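PDB 5H5Z: beta-2-microglobulin from Ctenopharyngodon idella, which serves as the light chain of fish MHC class I, pairing with the heavy chain in the complex that presents peptides. Local coordinates for residues I8-H13 / I92-N97; F31-I36 / K84-N89; I38-N43 / L65-S70. The protein carries 1 engineered substitution. One frame throughout, in Å; residues are numbered along the deposited sequence. Where two conformers were deposited one is given.

Contact 1 (I8-H13 / I92-N97)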
loop_
_atom_site.group_PDB
_atom_site.type_symbol
_atom_site.label_atom_id
_atom_site.label_comp_id
_atom_site.label_asym_id
_atom_site.label_seq_id
_atom_site.Cartn_x
_atom_site.Cartn_y
_atom_site.Cartn_z
ATOM N N ILE B 8 1.968 6.038 11.583
ATOM C CA ILE B 8 2.129 4.719 12.192
ATOM C C ILE B 8 0.816 4.284 12.816
ATOM O O ILE B 8 0.303 4.938 13.731
ATOM C CB ILE B 8 3.219 4.719 13.289
ATOM C CG1 ILE B 8 4.531 5.295 12.746
ATOM C CG2 ILE B 8 3.419 3.310 13.839
ATOM C CD1 ILE B 8 5.535 5.668 13.816
ATOM N N GLN B 9 0.277 3.180 12.318
ATOM C CA GLN B 9 -1.006 2.679 12.784
ATOM C C GLN B 9 -0.870 1.221 13.177
ATOM O O GLN B 9 -0.406 0.387 12.384
ATOM C CB GLN B 9 -2.089 2.880 11.722
ATOM C CG GLN B 9 -2.381 4.347 11.436
ATOM C CD GLN B 9 -3.347 4.550 10.288
ATOM O OE1 GLN B 9 -4.529 4.830 10.497
ATOM N NE2 GLN B 9 -2.850 4.414 9.072
ATOM N N VAL B 10 -1.278 0.931 14.411
ATOM C CA VAL B 10 -1.116 -0.390 15.014
ATOM C C VAL B 10 -2.493 -0.940 15.358
ATOM O O VAL B 10 -3.272 -0.293 16.066
ATOM C CB VAL B 10 -0.223 -0.335 16.280
ATOM C CG1 VAL B 10 0.144 -1.739 16.750
ATOM C CG2 VAL B 10 1.035 0.467 16.006
ATOM N N TYR B 11 -2.788 -2.126 14.835
ATOM C CA TYR B 11 -4.110 -2.730 14.956
ATOM C C TYR B 11 -4.019 -4.238 14.774
ATOM O O TYR B 11 -2.972 -4.771 14.403
ATOM C CB TYR B 11 -5.084 -2.119 13.932
ATOM C CG TYR B 11 -4.574 -2.096 12.503
ATOM C CD1 TYR B 11 -3.700 -1.099 12.067
ATOM C CD2 TYR B 11 -4.981 -3.066 11.579
ATOM C CE1 TYR B 11 -3.232 -1.075 10.761
ATOM C CE2 TYR B 11 -4.525 -3.048 10.266
ATOM C CZ TYR B 11 -3.648 -2.050 9.863
ATOM O OH TYR B 11 -3.180 -2.008 8.573
ATOM N N SER B 12 -5.120 -4.923 15.040
ATOM C CA SER B 12 -5.192 -6.362 14.828
ATOM C C SER B 12 -6.132 -6.680 13.667
ATOM O O SER B 12 -7.051 -5.906 13.373
ATOM C CB SER B 12 -5.649 -7.057 16.108
ATOM O OG SER B 12 -6.781 -6.390 16.637
ATOM N N HIS B 13 -5.882 -7.805 12.999
ATOM C CA HIS B 13 -6.734 -8.275 11.903
ATOM C C HIS B 13 -8.186 -8.416 12.367
ATOM O O HIS B 13 -9.093 -7.848 11.758
ATOM C CB HIS B 13 -6.200 -9.603 11.344
ATOM C CG HIS B 13 -6.956 -10.120 10.156
ATOM N ND1 HIS B 13 -6.354 -10.355 8.937
ATOM C CD2 HIS B 13 -8.259 -10.456 10.002
ATOM C CE1 HIS B 13 -7.255 -10.813 8.084
ATOM N NE2 HIS B 13 -8.418 -10.884 8.706
ATOM N N ILE B 92 4.479 2.992 19.237
ATOM C CA ILE B 92 3.026 3.103 19.345
ATOM C C ILE B 92 2.468 1.816 19.948
ATOM O O ILE B 92 2.666 0.733 19.398
ATOM C CB ILE B 92 2.380 3.403 17.967
ATOM C CG1 ILE B 92 3.052 4.609 17.290
ATOM C CG2 ILE B 92 0.873 3.607 18.084
ATOM C CD1 ILE B 92 2.863 5.938 17.997
ATOM N N VAL B 93 1.791 1.945 21.087
ATOM C CA VAL B 93 1.183 0.811 21.781
ATOM C C VAL B 93 -0.129 0.420 21.101
ATOM O O VAL B 93 -0.942 1.281 20.755
ATOM C CB VAL B 93 0.941 1.136 23.277
ATOM C CG1 VAL B 93 0.151 0.031 23.974
ATOM C CG2 VAL B 93 2.264 1.371 23.993
ATOM N N TRP B 94 -0.326 -0.881 20.912
ATOM C CA TRP B 94 -1.566 -1.414 20.352
ATOM C C TRP B 94 -2.757 -1.218 21.293
ATOM O O TRP B 94 -2.710 -1.615 22.452
ATOM C CB TRP B 94 -1.402 -2.894 20.032
ATOM C CG TRP B 94 -2.667 -3.548 19.597
ATOM C CD1 TRP B 94 -3.381 -3.282 18.465
ATOM C CD2 TRP B 94 -3.369 -4.587 20.284
ATOM N NE1 TRP B 94 -4.492 -4.088 18.406
ATOM C CE2 TRP B 94 -4.508 -4.903 19.508
ATOM C CE3 TRP B 94 -3.149 -5.282 21.481
ATOM C CZ2 TRP B 94 -5.428 -5.886 19.889
ATOM C CZ3 TRP B 94 -4.063 -6.259 21.861
ATOM C CH2 TRP B 94 -5.186 -6.553 21.064
ATOM N N GLU B 95 -3.807 -0.594 20.765
ATOM C CA GLU B 95 -5.070 -0.372 21.470
ATOM C C GLU B 95 -6.088 -1.381 20.944
ATOM O O GLU B 95 -6.377 -1.389 19.746
ATOM C CB GLU B 95 -5.551 1.058 21.203
ATOM C CG GLU B 95 -7.016 1.320 21.515
ATOM C CD GLU B 95 -7.319 1.228 22.995
ATOM O OE1 GLU B 95 -6.956 2.167 23.738
ATOM O OE2 GLU B 95 -7.914 0.212 23.411
ATOM N N SER B 96 -6.631 -2.213 21.835
ATOM C CA SER B 96 -7.552 -3.280 21.428
ATOM C C SER B 96 -8.963 -2.812 21.041
ATOM O O SER B 96 -9.688 -3.535 20.362
ATOM C CB SER B 96 -7.644 -4.357 22.514
ATOM O OG SER B 96 -8.341 -3.876 23.641
ATOM N N ASN B 97 -9.364 -1.618 21.468
ATOM C CA ASN B 97 -10.748 -1.147 21.218
ATOM C C ASN B 97 -11.799 -2.015 21.927
ATOM O O ASN B 97 -13.003 -1.772 21.812
ATOM C CB ASN B 97 -11.077 -1.082 19.713
ATOM C CG ASN B 97 -10.187 -0.116 18.947
ATOM O OD1 ASN B 97 -9.978 1.022 19.364
ATOM N ND2 ASN B 97 -9.682 -0.562 17.799
HETATM O O HOH W 1 -3.712 0.783 18.508
HETATM O O HOH W 2 -6.057 -0.824 16.964
HETATM O O HOH W 3 -7.005 -3.615 16.990
#
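Val10 O is the best-held polar atom here, gripped by two water hydrogens: water 1 gives it a bond of 2.7 Å and water 2 a longer one. Both waters carry the link across to one residue, Glu95, where water 1 accepts from the backbone N at 2.6 Å and water 2 donates to the backbone O. A third water accepts from Ser12 N and from Trp94 NE1, 2.9 Å from the indole nitrogen. Trp94 reaches this water because its CG stands anti to the backbone N (chi1 174°), which lays the pyrrole side of the indole along 8-13: CD1 comes 3.6 Å from Tyr11 CA, and Val10 O also lies at the ring edge, near its plane. Ser12 OG sits near CZ2 of the same ring but bonds to Tyr14 O. The apolar half is built from side chains that cross obliquely. Val10 splits its methyls, CG1 lying 3.8 Å from Trp94 CB and CG2 the same distance from Ile92 CG2, while Ile8 CG2 meets Ile92 CG1 at 3.7 Å. The segments thus join the edge strands of the two immunoglobulin sheets, 7-12 and 88-93. With every polar link across them passing through water, direct contact is left to apolar packing, while the backbone N-H and C=O groups and the indole N-H meet through water.

Contact 2 (F31-I36 / K84-N89)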
loop_
_atom_site.group_PDB
_atom_site.type_symbol
_atom_site.label_atom_id
_atom_site.label_comp_id
_atom_site.label_asym_id
_atom_site.label_seq_id
_atom_site.Cartn_x
_atom_site.Cartn_y
_atom_site.Cartn_z
ATOM N N PHE B 31 5.821 8.104 4.213
ATOM C CA PHE B 31 7.182 8.452 4.626
ATOM C C PHE B 31 8.206 8.525 3.495
ATOM O O PHE B 31 8.097 7.821 2.499
ATOM C CB PHE B 31 7.675 7.548 5.770
ATOM C CG PHE B 31 7.942 6.122 5.366
ATOM C CD1 PHE B 31 9.203 5.734 4.914
ATOM C CD2 PHE B 31 6.945 5.156 5.474
ATOM C CE1 PHE B 31 9.456 4.417 4.553
ATOM C CE2 PHE B 31 7.191 3.839 5.116
ATOM C CZ PHE B 31 8.447 3.469 4.651
ATOM N N HIS B 32 9.187 9.409 3.673
ATOM C CA HIS B 32 10.313 9.582 2.748
ATOM C C HIS B 32 11.456 10.203 3.551
ATOM O O HIS B 32 11.206 11.098 4.355
ATOM C CB HIS B 32 9.932 10.513 1.595
ATOM C CG HIS B 32 11.089 10.911 0.726
ATOM N ND1 HIS B 32 11.548 10.122 -0.306
ATOM C CD2 HIS B 32 11.885 12.008 0.744
ATOM C CE1 HIS B 32 12.572 10.716 -0.890
ATOM N NE2 HIS B 32 12.799 11.862 -0.271
ATOM N N PRO B 33 12.713 9.745 3.342
ATOM C CA PRO B 33 13.183 8.702 2.412
ATOM C C PRO B 33 12.840 7.270 2.872
ATOM O O PRO B 33 12.326 7.094 3.980
ATOM C CB PRO B 33 14.696 8.937 2.366
ATOM C CG PRO B 33 15.024 9.520 3.694
ATOM C CD PRO B 33 13.840 10.365 4.074
ATOM N N PRO B 34 13.121 6.259 2.024
ATOM C CA PRO B 34 12.620 4.892 2.249
ATOM C C PRO B 34 13.267 4.089 3.378
ATOM O O PRO B 34 12.612 3.200 3.930
ATOM C CB PRO B 34 12.863 4.200 0.905
ATOM C CG PRO B 34 13.985 4.957 0.279
ATOM C CD PRO B 34 13.812 6.380 0.725
ATOM N N ASP B 35 14.526 4.376 3.709
ATOM C CA ASP B 35 15.224 3.634 4.759
ATOM C C ASP B 35 14.513 3.789 6.094
ATOM O O ASP B 35 14.278 4.909 6.559
ATOM C CB ASP B 35 16.679 4.086 4.883
ATOM C CG ASP B 35 17.613 2.944 5.214
ATOM O OD1 ASP B 35 17.515 2.392 6.332
ATOM O OD2 ASP B 35 18.433 2.587 4.341
ATOM N N ILE B 36 14.165 2.658 6.700
ATOM C CA ILE B 36 13.359 2.650 7.921
ATOM C C ILE B 36 13.541 1.337 8.688
ATOM O O ILE B 36 13.884 0.304 8.101
ATOM C CB ILE B 36 11.863 2.906 7.594
ATOM C CG1 ILE B 36 11.088 3.369 8.837
ATOM C CG2 ILE B 36 11.218 1.684 6.937
ATOM C CD1 ILE B 36 9.854 4.187 8.513
ATOM N N LYS B 84 11.805 3.441 13.515
ATOM C CA LYS B 84 12.971 4.317 13.476
ATOM C C LYS B 84 13.218 4.830 12.058
ATOM O O LYS B 84 13.637 4.077 11.172
ATOM C CB LYS B 84 14.209 3.605 14.037
ATOM C CG LYS B 84 14.056 3.170 15.488
ATOM C CD LYS B 84 15.274 2.425 16.002
ATOM C CE LYS B 84 15.016 1.890 17.403
ATOM N NZ LYS B 84 16.240 1.288 17.999
ATOM N N HIS B 85 12.939 6.117 11.860
ATOM C CA HIS B 85 13.095 6.779 10.566
ATOM C C HIS B 85 14.010 7.981 10.746
ATOM O O HIS B 85 13.804 8.788 11.657
ATOM C CB HIS B 85 11.730 7.222 10.038
ATOM C CG HIS B 85 11.759 7.778 8.648
ATOM N ND1 HIS B 85 11.357 9.062 8.352
ATOM C CD2 HIS B 85 12.124 7.218 7.469
ATOM C CE1 HIS B 85 11.477 9.273 7.054
ATOM N NE2 HIS B 85 11.941 8.169 6.496
ATOM N N MET B 86 15.013 8.099 9.875
ATOM C CA MET B 86 16.093 9.073 10.048
ATOM C C MET B 86 16.686 8.889 11.449
ATOM O O MET B 86 17.196 7.811 11.761
ATOM C CB MET B 86 15.596 10.510 9.821
ATOM C CG MET B 86 14.892 10.737 8.493
ATOM S SD MET B 86 15.987 10.509 7.078
ATOM C CE MET B 86 17.024 11.968 7.181
ATOM N N SER B 87 16.587 9.916 12.292
ATOM C CA SER B 87 17.059 9.828 13.676
ATOM C C SER B 87 15.911 9.812 14.696
ATOM O O SER B 87 16.137 9.939 15.904
ATOM C CB SER B 87 18.039 10.965 13.979
ATOM O OG SER B 87 19.157 10.896 13.116
ATOM N N ASP B 88 14.686 9.649 14.200
ATOM C CA ASP B 88 13.502 9.576 15.047
ATOM C C ASP B 88 13.284 8.160 15.572
ATOM O O ASP B 88 13.665 7.189 14.932
ATOM C CB ASP B 88 12.260 10.060 14.291
ATOM C CG ASP B 88 12.405 11.479 13.763
ATOM O OD1 ASP B 88 13.084 12.298 14.408
ATOM O OD2 ASP B 88 11.835 11.782 12.697
ATOM N N ASN B 89 12.669 8.050 16.743
ATOM C CA ASN B 89 12.404 6.752 17.352
ATOM C C ASN B 89 11.042 6.792 18.024
ATOM O O ASN B 89 10.904 7.347 19.102
ATOM C CB ASN B 89 13.517 6.404 18.358
ATOM C CG ASN B 89 13.302 5.066 19.059
ATOM O OD1 ASN B 89 12.354 4.334 18.777
ATOM N ND2 ASN B 89 14.199 4.745 19.985
#
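In this C1-set immunoglobulin domain, the loop leading from strand 22-31 into strand 36-42 folds round the ring of His85, the first residue of the type II' turn that joins strands 79-85 and 88-93. The imidazole is the tight part. With CG anti to the backbone N (chi1 -174°), the ring extends into the curve of the loop, and NE2 donates to Pro33 O at 2.8 Å. That bond is fairly straight, 155° at the hydrogen, and the acceptor lies close to the ring plane. Two more carbonyls border the ring edge: His32 O is 3.3 Å from His85 CE1, and Asp35 O is equally close to His85 CD2. Phe31 turns its edge toward one imidazole face in an offset edge-to-face pair, centroids 5.6 Å apart and planes at 71°; Met86 CG lies over the opposite face. Ile36 CD1 bridges the two rings, centred over a face of Phe31 and 3.9 Å from His85 CD2. An alanine in place of His85 would probably loosen the loop, since the bond to Pro33 O and the ring contacts with Phe31 would both go. The cis peptide before Pro33 belongs to this enclosed curve.

Outside it the contact thins. The turn carries Ser87 away from the loop, and the Lys84 side chain leads outward too. Met86, exposed and bent at chi2 and chi3, still brings its sulfur against the CG-CD edge of Pro33, with Met86 SD 3.7 Å from Pro33 CG.

Contact 3 (I38-N43 / L65-S70)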
loop_
_atom_site.group_PDB
_atom_site.type_symbol
_atom_site.label_atom_id
_atom_site.label_comp_id
_atom_site.label_asym_id
_atom_site.label_seq_id
_atom_site.Cartn_x
_atom_site.Cartn_y
_atom_site.Cartn_z
ATOM N N ILE B 38 11.329 -1.074 11.334
ATOM C CA ILE B 38 10.048 -1.368 11.979
ATOM C C ILE B 38 10.171 -2.676 12.756
ATOM O O ILE B 38 10.629 -3.684 12.213
ATOM C CB ILE B 38 8.883 -1.480 10.962
ATOM C CG1 ILE B 38 8.805 -0.240 10.060
ATOM C CG2 ILE B 38 7.560 -1.704 11.691
ATOM C CD1 ILE B 38 8.002 -0.449 8.791
ATOM N N GLU B 39 9.777 -2.651 14.029
ATOM C CA GLU B 39 9.818 -3.841 14.870
ATOM C C GLU B 39 8.537 -3.957 15.677
ATOM O O GLU B 39 8.042 -2.962 16.201
ATOM C CB GLU B 39 11.029 -3.810 15.812
ATOM C CG GLU B 39 12.395 -3.903 15.132
ATOM C CD GLU B 39 12.650 -5.222 14.412
ATOM O OE1 GLU B 39 11.841 -6.166 14.537
ATOM O OE2 GLU B 39 13.679 -5.318 13.711
ATOM N N LEU B 40 7.986 -5.166 15.758
ATOM C CA LEU B 40 6.841 -5.412 16.636
ATOM C C LEU B 40 7.353 -5.923 17.978
ATOM O O LEU B 40 8.281 -6.737 18.023
ATOM C CB LEU B 40 5.862 -6.407 16.001
ATOM C CG LEU B 40 5.226 -5.995 14.667
ATOM C CD1 LEU B 40 4.424 -7.141 14.070
ATOM C CD2 LEU B 40 4.342 -4.767 14.829
ATOM N N LEU B 41 6.755 -5.445 19.067
ATOM C CA LEU B 41 7.227 -5.777 20.409
ATOM C C LEU B 41 6.152 -6.394 21.296
ATOM O O LEU B 41 4.989 -5.981 21.263
ATOM C CB LEU B 41 7.789 -4.533 21.110
ATOM C CG LEU B 41 8.673 -3.553 20.329
ATOM C CD1 LEU B 41 9.004 -2.352 21.201
ATOM C CD2 LEU B 41 9.947 -4.204 19.801
ATOM N N LYS B 42 6.562 -7.389 22.079
ATOM C CA LYS B 42 5.740 -7.941 23.146
ATOM C C LYS B 42 6.431 -7.625 24.459
ATOM O O LYS B 42 7.562 -8.063 24.688
ATOM C CB LYS B 42 5.574 -9.455 22.991
ATOM C CG LYS B 42 4.767 -10.091 24.116
ATOM C CD LYS B 42 4.740 -11.607 24.025
ATOM C CE LYS B 42 3.808 -12.178 25.086
ATOM N NZ LYS B 42 3.827 -13.665 25.118
ATOM N N ASN B 43 5.750 -6.865 25.314
ATOM C CA ASN B 43 6.318 -6.395 26.580
ATOM C C ASN B 43 7.718 -5.781 26.417
ATOM O O ASN B 43 8.615 -6.013 27.230
ATOM C CB ASN B 43 6.308 -7.518 27.629
ATOM C CG ASN B 43 4.915 -8.065 27.882
ATOM O OD1 ASN B 43 3.942 -7.311 27.957
ATOM N ND2 ASN B 43 4.811 -9.381 28.021
ATOM N N LEU B 65 4.869 0.567 4.274
ATOM C CA LEU B 65 5.238 -0.798 4.618
ATOM C C LEU B 65 4.275 -1.349 5.648
ATOM O O LEU B 65 3.722 -0.605 6.457
ATOM C CB LEU B 65 6.654 -0.855 5.196
ATOM C CG LEU B 65 7.838 -0.547 4.282
ATOM C CD1 LEU B 65 9.075 -0.287 5.121
ATOM C CD2 LEU B 65 8.093 -1.679 3.286
ATOM N N THR B 66 4.082 -2.660 5.615
ATOM C CA THR B 66 3.285 -3.338 6.624
ATOM C C THR B 66 4.137 -4.401 7.311
ATOM O O THR B 66 4.734 -5.250 6.651
ATOM C CB THR B 66 2.016 -3.968 6.014
ATOM O OG1 THR B 66 1.258 -2.956 5.340
ATOM C CG2 THR B 66 1.148 -4.599 7.096
ATOM N N LYS B 67 4.216 -4.326 8.636
ATOM C CA LYS B 67 4.810 -5.397 9.422
ATOM C C LYS B 67 3.709 -6.097 10.195
ATOM O O LYS B 67 2.823 -5.443 10.739
ATOM C CB LYS B 67 5.875 -4.870 10.374
ATOM C CG LYS B 67 6.764 -5.968 10.926
ATOM C CD LYS B 67 8.202 -5.502 10.937
ATOM C CE LYS B 67 9.176 -6.658 10.967
ATOM N NZ LYS B 67 10.573 -6.144 10.973
ATOM N N SER B 68 3.759 -7.426 10.223
ATOM C CA SER B 68 2.732 -8.216 10.895
ATOM C C SER B 68 3.320 -9.493 11.479
ATOM O O SER B 68 4.374 -9.955 11.041
ATOM C CB SER B 68 1.582 -8.547 9.931
ATOM O OG SER B 68 2.030 -9.319 8.823
ATOM N N VAL B 69 2.645 -10.039 12.489
ATOM C CA VAL B 69 3.016 -11.318 13.083
ATOM C C VAL B 69 1.802 -11.908 13.796
ATOM O O VAL B 69 0.910 -11.168 14.229
ATOM C CB VAL B 69 4.219 -11.188 14.058
ATOM C CG1 VAL B 69 3.831 -10.450 15.336
ATOM C CG2 VAL B 69 4.812 -12.554 14.380
ATOM N N SER B 70 1.759 -13.235 13.886
ATOM C CA SER B 70 0.717 -13.917 14.663
ATOM C C SER B 70 0.861 -13.557 16.138
ATOM O O SER B 70 1.977 -13.469 16.649
ATOM C CB SER B 70 0.823 -15.434 14.482
ATOM O OG SER B 70 -0.005 -16.117 15.409
HETATM O O HOH W 4 11.699 -8.122 12.444
#
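Apolar contacts account for the inner side of this pairing, where strands 36-42 and 63-71 face each other across the immunoglobulin sandwich. The axes of segments 38-42 and 65-70 approach to 7.5 Å and run at 28° to each other, a separation filled by side chains. Ile38 crosses Leu65 obliquely, its CD1 tip 3.8 Å from Leu65 CD1, and its other branch, CG2, lies against Lys67 CB. Leu40 and Val69 slide past each other in opposite directions, with Leu40 CD1 3.6 Å from Val69 CG1; the Val69 methyl takes the crowded position between its backbone N and carbonyl carbon (chi1 70°). Leu40 CG also packs on Lys67 CG, so the aliphatic part of the lysine joins the apolar layer.

The polar contacts gather at the lysine tip. A bend at chi2, 138° and thus away from a staggered value, brings the chain alongside the Ile38 carbonyl, and NZ donates to Ile38 O at 2.8 Å. This bond lies in the carbonyl plane. Glu39 OE1 forms a long salt bridge of 3.8 Å with Lys67 NZ, and water 4 links the same two atoms, accepting from Lys67 NZ at 2.7 Å and donating to Glu39 OE1. The carboxylate gets there through its own bend at chi2, although Glu39 CB points away from 65-70.

Around this pairing, Cys26 of strand 22-31 touches Leu40, and its disulfide partner Cys81 of strand 79-85 touches Ile38. Gln52 of strand 51-57 packs on Ile38, Leu65 and Lys67.

In the fold
Contacts 1 and 3 both join one sheet to the other, but at different depths. Contact 3 lies about 5 Å from the chain's centre and is mostly buried, whereas contact 1 is partly buried and uses edge strands; their centres are about 10 Å apart. Contact 2 is a buried contact at the opposite side of the centre from contact 1, yet both use strand 88-93. It touches contact 3 directly, Ile36 CG2 lying 3.4 Å from Leu65 CD1. Chemistry follows place: water mediates the polar links of contact 1, a direct imidazole-carbonyl bond holds the loop in contact 2, and contact 3 combines aliphatic packing with a lysine-to-carbonyl bond.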